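PDB 3P02: uncharacterized protein from Bacteroides ovatus, which is of unknown function but probably carries an immunoglobulin-like beta sandwich of the E-set type in its N-terminal part. Local coordinates for residues T25-R30 / Y37-P42; K88-P93 / W122-K127. All coordinates share one frame; numbering follows the deposited sequence. Where two conformers were deposited one is given.

Contact 1 of 2, residues T25-R30 / Y37-P42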
loop_
_atom_site.group_PDB
_atom_site.type_symbol
_atom_site.label_atom_id
_atom_site.label_comp_id
_atom_site.label_asym_id
_atom_site.label_seq_id
_atom_site.Cartn_x
_atom_site.Cartn_y
_atom_site.Cartn_z
ATOM N N THR A 25 -2.022 -3.189 -10.859
ATOM C CA THR A 25 -0.626 -2.776 -10.935
ATOM C C THR A 25 -0.372 -1.848 -9.759
ATOM O O THR A 25 -1.055 -0.832 -9.624
ATOM C CB THR A 25 -0.311 -2.095 -12.268
ATOM O OG1 THR A 25 -0.410 -3.071 -13.308
ATOM C CG2 THR A 25 1.089 -1.472 -12.283
ATOM N N ASP A 26 0.607 -2.192 -8.920
ATOM C CA ASP A 26 0.925 -1.356 -7.770
ATOM C C ASP A 26 1.772 -0.179 -8.181
ATOM O O ASP A 26 2.690 -0.318 -8.992
ATOM C CB ASP A 26 1.678 -2.167 -6.698
ATOM C CG ASP A 26 0.867 -3.273 -6.056
ATOM O OD1 ASP A 26 -0.393 -3.230 -6.149
ATOM O OD2 ASP A 26 1.481 -4.147 -5.405
ATOM N N VAL A 27 1.446 0.991 -7.622
ATOM C CA VAL A 27 2.165 2.239 -7.888
ATOM C C VAL A 27 2.743 2.681 -6.560
ATOM O O VAL A 27 1.997 3.029 -5.651
ATOM C CB VAL A 27 1.218 3.308 -8.517
ATOM C CG1 VAL A 27 1.948 4.643 -8.677
ATOM C CG2 VAL A 27 0.693 2.834 -9.883
ATOM N N HIS A 28 4.070 2.654 -6.435
ATOM C CA HIS A 28 4.714 2.949 -5.163
ATOM C C HIS A 28 4.907 4.442 -4.980
ATOM O O HIS A 28 5.619 5.080 -5.756
ATOM C CB HIS A 28 6.061 2.219 -5.106
ATOM C CG HIS A 28 5.937 0.746 -5.290
ATOM N ND1 HIS A 28 6.869 0.037 -6.019
ATOM C CD2 HIS A 28 4.979 -0.109 -4.849
ATOM C CE1 HIS A 28 6.468 -1.219 -5.974
ATOM N NE2 HIS A 28 5.327 -1.350 -5.293
ATOM N N VAL A 29 4.269 5.005 -3.943
ATOM C CA VAL A 29 4.281 6.453 -3.726
ATOM C C VAL A 29 4.873 6.797 -2.355
ATOM O O VAL A 29 4.259 6.488 -1.325
ATOM C CB VAL A 29 2.859 7.082 -3.888
ATOM C CG1 VAL A 29 2.936 8.615 -3.735
ATOM C CG2 VAL A 29 2.228 6.708 -5.254
ATOM N N ARG A 30 6.003 7.528 -2.348
ATOM C CA ARG A 30 6.584 7.961 -1.070
ATOM C C ARG A 30 5.799 9.095 -0.438
ATOM O O ARG A 30 5.536 10.101 -1.099
ATOM C CB ARG A 30 8.048 8.402 -1.215
ATOM C CG ARG A 30 8.622 8.753 0.169
ATOM C CD ARG A 30 10.058 9.151 0.126
ATOM N NE ARG A 30 10.960 8.000 0.058
ATOM C CZ ARG A 30 11.420 7.316 1.101
ATOM N NH1 ARG A 30 10.929 7.534 2.319
ATOM N NH2 ARG A 30 12.297 6.343 0.922
ATOM N N TYR A 37 3.746 11.685 -6.774
ATOM C CA TYR A 37 4.481 10.828 -7.687
ATOM C C TYR A 37 3.777 10.813 -9.042
ATOM O O TYR A 37 2.544 10.677 -9.095
ATOM C CB TYR A 37 4.590 9.397 -7.135
ATOM C CG TYR A 37 5.360 8.446 -8.026
ATOM C CD1 TYR A 37 6.729 8.609 -8.239
ATOM C CD2 TYR A 37 4.734 7.357 -8.621
ATOM C CE1 TYR A 37 7.446 7.738 -9.058
ATOM C CE2 TYR A 37 5.443 6.473 -9.443
ATOM C CZ TYR A 37 6.804 6.663 -9.646
ATOM O OH TYR A 37 7.517 5.822 -10.473
ATOM N N THR A 38 4.549 10.913 -10.125
ATOM C CA THR A 38 4.010 10.759 -11.481
ATOM C C THR A 38 4.336 9.356 -11.944
ATOM O O THR A 38 5.507 8.995 -12.040
ATOM C CB THR A 38 4.521 11.802 -12.453
ATOM O OG1 THR A 38 4.109 13.078 -11.986
ATOM C CG2 THR A 38 3.982 11.567 -13.885
ATOM N N TYR A 39 3.309 8.570 -12.210
ATOM C CA TYR A 39 3.459 7.213 -12.708
ATOM C C TYR A 39 3.278 7.228 -14.228
ATOM O O TYR A 39 2.278 7.763 -14.722
ATOM C CB TYR A 39 2.450 6.288 -12.056
ATOM C CG TYR A 39 2.459 4.901 -12.648
ATOM C CD1 TYR A 39 3.459 3.987 -12.321
ATOM C CD2 TYR A 39 1.439 4.479 -13.491
ATOM C CE1 TYR A 39 3.459 2.695 -12.855
ATOM C CE2 TYR A 39 1.435 3.197 -14.038
ATOM C CZ TYR A 39 2.455 2.316 -13.732
ATOM O OH TYR A 39 2.430 1.052 -14.270
ATOM N N ASN A 40 4.221 6.616 -14.971
ATOM C CA ASN A 40 4.112 6.593 -16.438
ATOM C C ASN A 40 3.569 5.267 -16.879
ATOM O O ASN A 40 4.252 4.256 -16.775
ATOM C CB ASN A 40 5.480 6.869 -17.083
ATOM C CG ASN A 40 5.939 8.236 -16.723
ATOM O OD1 ASN A 40 6.794 8.432 -15.837
ATOM N ND2 ASN A 40 5.240 9.201 -17.250
ATOM N N LEU A 41 2.297 5.255 -17.293
ATOM C CA LEU A 41 1.615 4.044 -17.707
ATOM C C LEU A 41 1.904 3.787 -19.210
ATOM O O LEU A 41 1.471 4.589 -20.034
ATOM C CB LEU A 41 0.108 4.230 -17.433
ATOM C CG LEU A 41 -0.832 3.106 -17.862
ATOM C CD1 LEU A 41 -0.403 1.752 -17.311
ATOM C CD2 LEU A 41 -2.248 3.398 -17.396
ATOM N N PRO A 42 2.611 2.678 -19.569
ATOM C CA PRO A 42 2.950 2.439 -20.985
ATOM C C PRO A 42 1.733 2.116 -21.831
ATOM O O PRO A 42 0.880 1.314 -21.423
ATOM C CB PRO A 42 3.923 1.243 -20.945
ATOM C CG PRO A 42 4.462 1.222 -19.538
ATOM C CD PRO A 42 3.264 1.686 -18.693
#

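Contact 2 of 2, residues K88-P93 / W122-K127. With EDO (1,2-ethanediol), chain E.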
loop_
_atom_site.group_PDB
_atom_site.type_symbol
_atom_site.label_atom_id
_atom_site.label_comp_id
_atom_site.label_asym_id
_atom_site.label_seq_id
_atom_site.Cartn_x
_atom_site.Cartn_y
_atom_site.Cartn_z
ATOM N N LYS A 88 -9.764 13.876 -6.462
ATOM C CA LYS A 88 -8.849 14.859 -5.885
ATOM C C LYS A 88 -7.427 14.303 -5.709
ATOM O O LYS A 88 -6.478 15.080 -5.627
ATOM C CB LYS A 88 -9.385 15.393 -4.557
ATOM C CG LYS A 88 -9.516 14.357 -3.443
ATOM C CD LYS A 88 -9.900 15.098 -2.159
ATOM C CE LYS A 88 -9.791 14.239 -0.944
ATOM N NZ LYS A 88 -9.858 15.062 0.295
ATOM N N TYR A 89 -7.274 12.968 -5.761
ATOM C CA TYR A 89 -5.962 12.355 -5.572
ATOM C C TYR A 89 -5.164 12.126 -6.847
ATOM O O TYR A 89 -4.000 11.693 -6.747
ATOM C CB TYR A 89 -6.114 11.022 -4.862
ATOM C CG TYR A 89 -6.663 11.180 -3.467
ATOM C CD1 TYR A 89 -5.902 11.765 -2.462
ATOM C CD2 TYR A 89 -7.946 10.743 -3.149
ATOM C CE1 TYR A 89 -6.404 11.916 -1.172
ATOM C CE2 TYR A 89 -8.453 10.874 -1.861
ATOM C CZ TYR A 89 -7.677 11.469 -0.875
ATOM O OH TYR A 89 -8.139 11.612 0.412
ATOM N N TYR A 90 -5.727 12.431 -8.034
ATOM C CA TYR A 90 -4.930 12.189 -9.223
ATOM C C TYR A 90 -5.299 13.133 -10.342
ATOM O O TYR A 90 -6.357 13.778 -10.320
ATOM C CB TYR A 90 -5.110 10.706 -9.719
ATOM C CG TYR A 90 -6.525 10.390 -10.164
ATOM C CD1 TYR A 90 -6.972 10.731 -11.447
ATOM C CD2 TYR A 90 -7.451 9.855 -9.273
ATOM C CE1 TYR A 90 -8.300 10.515 -11.832
ATOM C CE2 TYR A 90 -8.775 9.625 -9.653
ATOM C CZ TYR A 90 -9.196 9.966 -10.930
ATOM O OH TYR A 90 -10.505 9.771 -11.281
ATOM N N SER A 91 -4.434 13.157 -11.364
ATOM C CA SER A 91 -4.719 13.858 -12.611
ATOM C C SER A 91 -4.004 13.177 -13.760
ATOM O O SER A 91 -2.885 12.685 -13.619
ATOM C CB SER A 91 -4.373 15.341 -12.544
ATOM O OG SER A 91 -2.979 15.573 -12.606
ATOM N N PHE A 92 -4.675 13.126 -14.900
ATOM C CA PHE A 92 -4.068 12.541 -16.091
ATOM C C PHE A 92 -4.694 13.186 -17.321
ATOM O O PHE A 92 -5.871 13.543 -17.277
ATOM C CB PHE A 92 -4.162 11.002 -16.123
ATOM C CG PHE A 92 -5.553 10.430 -16.216
ATOM C CD1 PHE A 92 -6.197 10.317 -17.446
ATOM C CD2 PHE A 92 -6.208 9.966 -15.086
ATOM C CE1 PHE A 92 -7.475 9.760 -17.535
ATOM C CE2 PHE A 92 -7.495 9.428 -15.177
ATOM C CZ PHE A 92 -8.124 9.327 -16.396
ATOM N N PRO A 93 -3.952 13.348 -18.424
ATOM C CA PRO A 93 -4.572 13.958 -19.616
ATOM C C PRO A 93 -5.611 13.008 -20.224
ATOM O O PRO A 93 -5.393 11.785 -20.272
ATOM C CB PRO A 93 -3.389 14.205 -20.553
ATOM C CG PRO A 93 -2.367 13.206 -20.136
ATOM C CD PRO A 93 -2.521 13.040 -18.645
ATOM N N TRP A 122 -7.331 1.405 -2.422
ATOM C CA TRP A 122 -7.827 2.297 -3.465
ATOM C C TRP A 122 -7.374 1.842 -4.829
ATOM O O TRP A 122 -6.254 1.330 -4.979
ATOM C CB TRP A 122 -7.322 3.730 -3.202
ATOM C CG TRP A 122 -7.722 4.247 -1.852
ATOM C CD1 TRP A 122 -6.961 4.265 -0.718
ATOM C CD2 TRP A 122 -9.005 4.779 -1.492
ATOM N NE1 TRP A 122 -7.696 4.768 0.335
ATOM C CE2 TRP A 122 -8.953 5.100 -0.114
ATOM C CE3 TRP A 122 -10.211 4.990 -2.199
ATOM C CZ2 TRP A 122 -10.042 5.654 0.566
ATOM C CZ3 TRP A 122 -11.305 5.527 -1.522
ATOM C CH2 TRP A 122 -11.218 5.847 -0.156
ATOM N N ALA A 123 -8.185 2.101 -5.841
ATOM C CA ALA A 123 -7.758 1.732 -7.184
ATOM C C ALA A 123 -8.265 2.720 -8.208
ATOM O O ALA A 123 -9.344 3.278 -8.069
ATOM C CB ALA A 123 -8.231 0.309 -7.525
ATOM N N LEU A 124 -7.490 2.890 -9.273
ATOM C CA LEU A 124 -7.822 3.775 -10.376
ATOM C C LEU A 124 -7.933 2.933 -11.672
ATOM O O LEU A 124 -6.910 2.469 -12.195
ATOM C CB LEU A 124 -6.750 4.884 -10.505
ATOM C CG LEU A 124 -6.906 5.833 -11.690
ATOM C CD1 LEU A 124 -8.262 6.588 -11.647
ATOM C CD2 LEU A 124 -5.713 6.812 -11.773
ATOM N N PRO A 125 -9.186 2.679 -12.125
ATOM C CA PRO A 125 -9.391 1.859 -13.325
ATOM C C PRO A 125 -9.431 2.748 -14.573
ATOM O O PRO A 125 -10.226 3.681 -14.638
ATOM C CB PRO A 125 -10.742 1.175 -13.029
ATOM C CG PRO A 125 -11.526 2.215 -12.256
ATOM C CD PRO A 125 -10.474 3.069 -11.500
ATOM N N LEU A 126 -8.546 2.503 -15.543
ATOM C CA LEU A 126 -8.435 3.366 -16.720
ATOM C C LEU A 126 -8.554 2.605 -17.988
ATOM O O LEU A 126 -7.903 1.571 -18.106
ATOM C CB LEU A 126 -7.041 4.047 -16.740
ATOM C CG LEU A 126 -6.639 4.806 -15.510
ATOM C CD1 LEU A 126 -5.203 5.264 -15.632
ATOM C CD2 LEU A 126 -7.535 6.002 -15.322
ATOM N N LYS A 127 -9.278 3.141 -18.967
ATOM C CA LYS A 127 -9.359 2.457 -20.251
ATOM C C LYS A 127 -8.861 3.377 -21.353
ATOM O O LYS A 127 -9.106 4.575 -21.308
ATOM C CB LYS A 127 -10.815 2.017 -20.547
ATOM C CG LYS A 127 -10.950 1.244 -21.871
ATOM C CD LYS A 127 -12.330 0.653 -22.088
ATOM C CE LYS A 127 -12.349 -0.147 -23.365
ATOM N NZ LYS A 127 -13.719 -0.662 -23.679
HETATM C C1 EDO E . -15.256 2.152 -24.413
HETATM O O1 EDO E . -15.560 1.003 -25.206
HETATM C C2 EDO E . -15.967 3.388 -24.942
HETATM O O2 EDO E . -15.540 4.519 -24.175
#

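Contact 1 of 2, residues T25-R30 / Y37-P42
V27 fits between two tyrosines of the facing strand, and its two methyls divide the work. CG2 stands over the centre of the Y39 ring, 3.8 Å from the centroid and only 10° off the ring normal, a well-formed CH-pi contact. CG1, anti to the backbone N (chi1 175°), instead lies 3.8 Å from Y39 CB and meets Y37 CD2 at 3.9 Å, close to the plane of that ring and at its edge. V27 is buried, and F111 touches it as well; V29, also buried, brings CG1 to 3.9 Å from Y37 CB. These two valines form the tightly enclosed part of the contact. At the far end of the Y39 ring, T25 CG2 lies 3.5 Å from Y39 OH, the two side chains crossing at about a right angle. With an alanine in place of Y39, V27 CG2 would probably lose the ring face it packs on and T25 CG2 its contact with the hydroxyl, opening a gap between the strands.

The solvent side is made by the partly exposed tyrosines and H28. H28 O sits above one face of the Y37 ring, displaced toward the rim, while the H28 imidazole turns away to stack with W317 and to bond through ND1 to E308 O. No hydrogen bond joins the segments. Their axes approach to 7.9 Å at 160°, and strand 25-30 makes its backbone bonds with strand 146-154 instead. Side chains meeting between near-antiparallel strands of different sheets are the face-to-face packing of a beta sandwich, consistent with the E-set relationship of this region.

Contact 2 of 2, residues K88-P93 / W122-K127
Two aromatic residues one position apart, Y90 and F92, share the same first torsion yet meet two leucines of segment 122-127 in different ways. In both, CG lies between the backbone N and the carbonyl carbon, the crowded position (chi1 64° and 65°), and from there each ring reaches its own leucine.

L124 approaches Y90 over one face of the ring. Its CD1 is 3.8 Å from the centroid, 20° off the normal and displaced toward the rim, which makes this a CH-pi contact. The displacement is toward the hydroxyl end, since the nearest ring atom is Y90 CZ, 3.6 Å from L124 CD1. The other branch, L124 CD2, comes within 4.0 Å of Y90 CG, so the isopropyl fork spans the length of the ring. L61 of strand 55-61 touches both residues.

F92 and L126 instead run past each other in opposite directions. L126 CD2 comes up against the CE2-CZ side of the ring, 3.4 Å from F92 CE2 and 3.5 Å from F92 CZ, a tight approach that is oblique to the ring plane. I109 touches both of these side chains, while K94 makes a cation-pi contact with F92.

The backbones stand well apart, with Y90 CA 9.0 Å from L124 CA, and no hydrogen bond spans the gap. Farther along the strand, K127 NZ bonds to Y136 O and weakly to a 1,2-ethanediol probably left from crystallisation. All four touching residues are buried, and their contacts are carbon against carbon apart from the nearby tyrosine hydroxyl, which implies that apolar burial, not polar pairing, joins the segments here.

In the fold
Following the chain from the N terminus, contact 1 closes first: strand 25-30 and strand 36-45 are joined by a short loop. Contact 2 opens later and closes a longer excursion from residues 88-93, through strands 95-98 and 104-112, to strand 122-130. The two are therefore in series, neither nested nor crossed. Each joins the same two sheets, with strands 36-45 and 90-91 in the four-stranded antiparallel sheet and strands 25-30 and 122-130 in the mixed one. Their centres lie about 11 Å apart, and L41 CD2 packs 3.9 Å from L126 CD1, consistent with a shared apolar interior between the sheets.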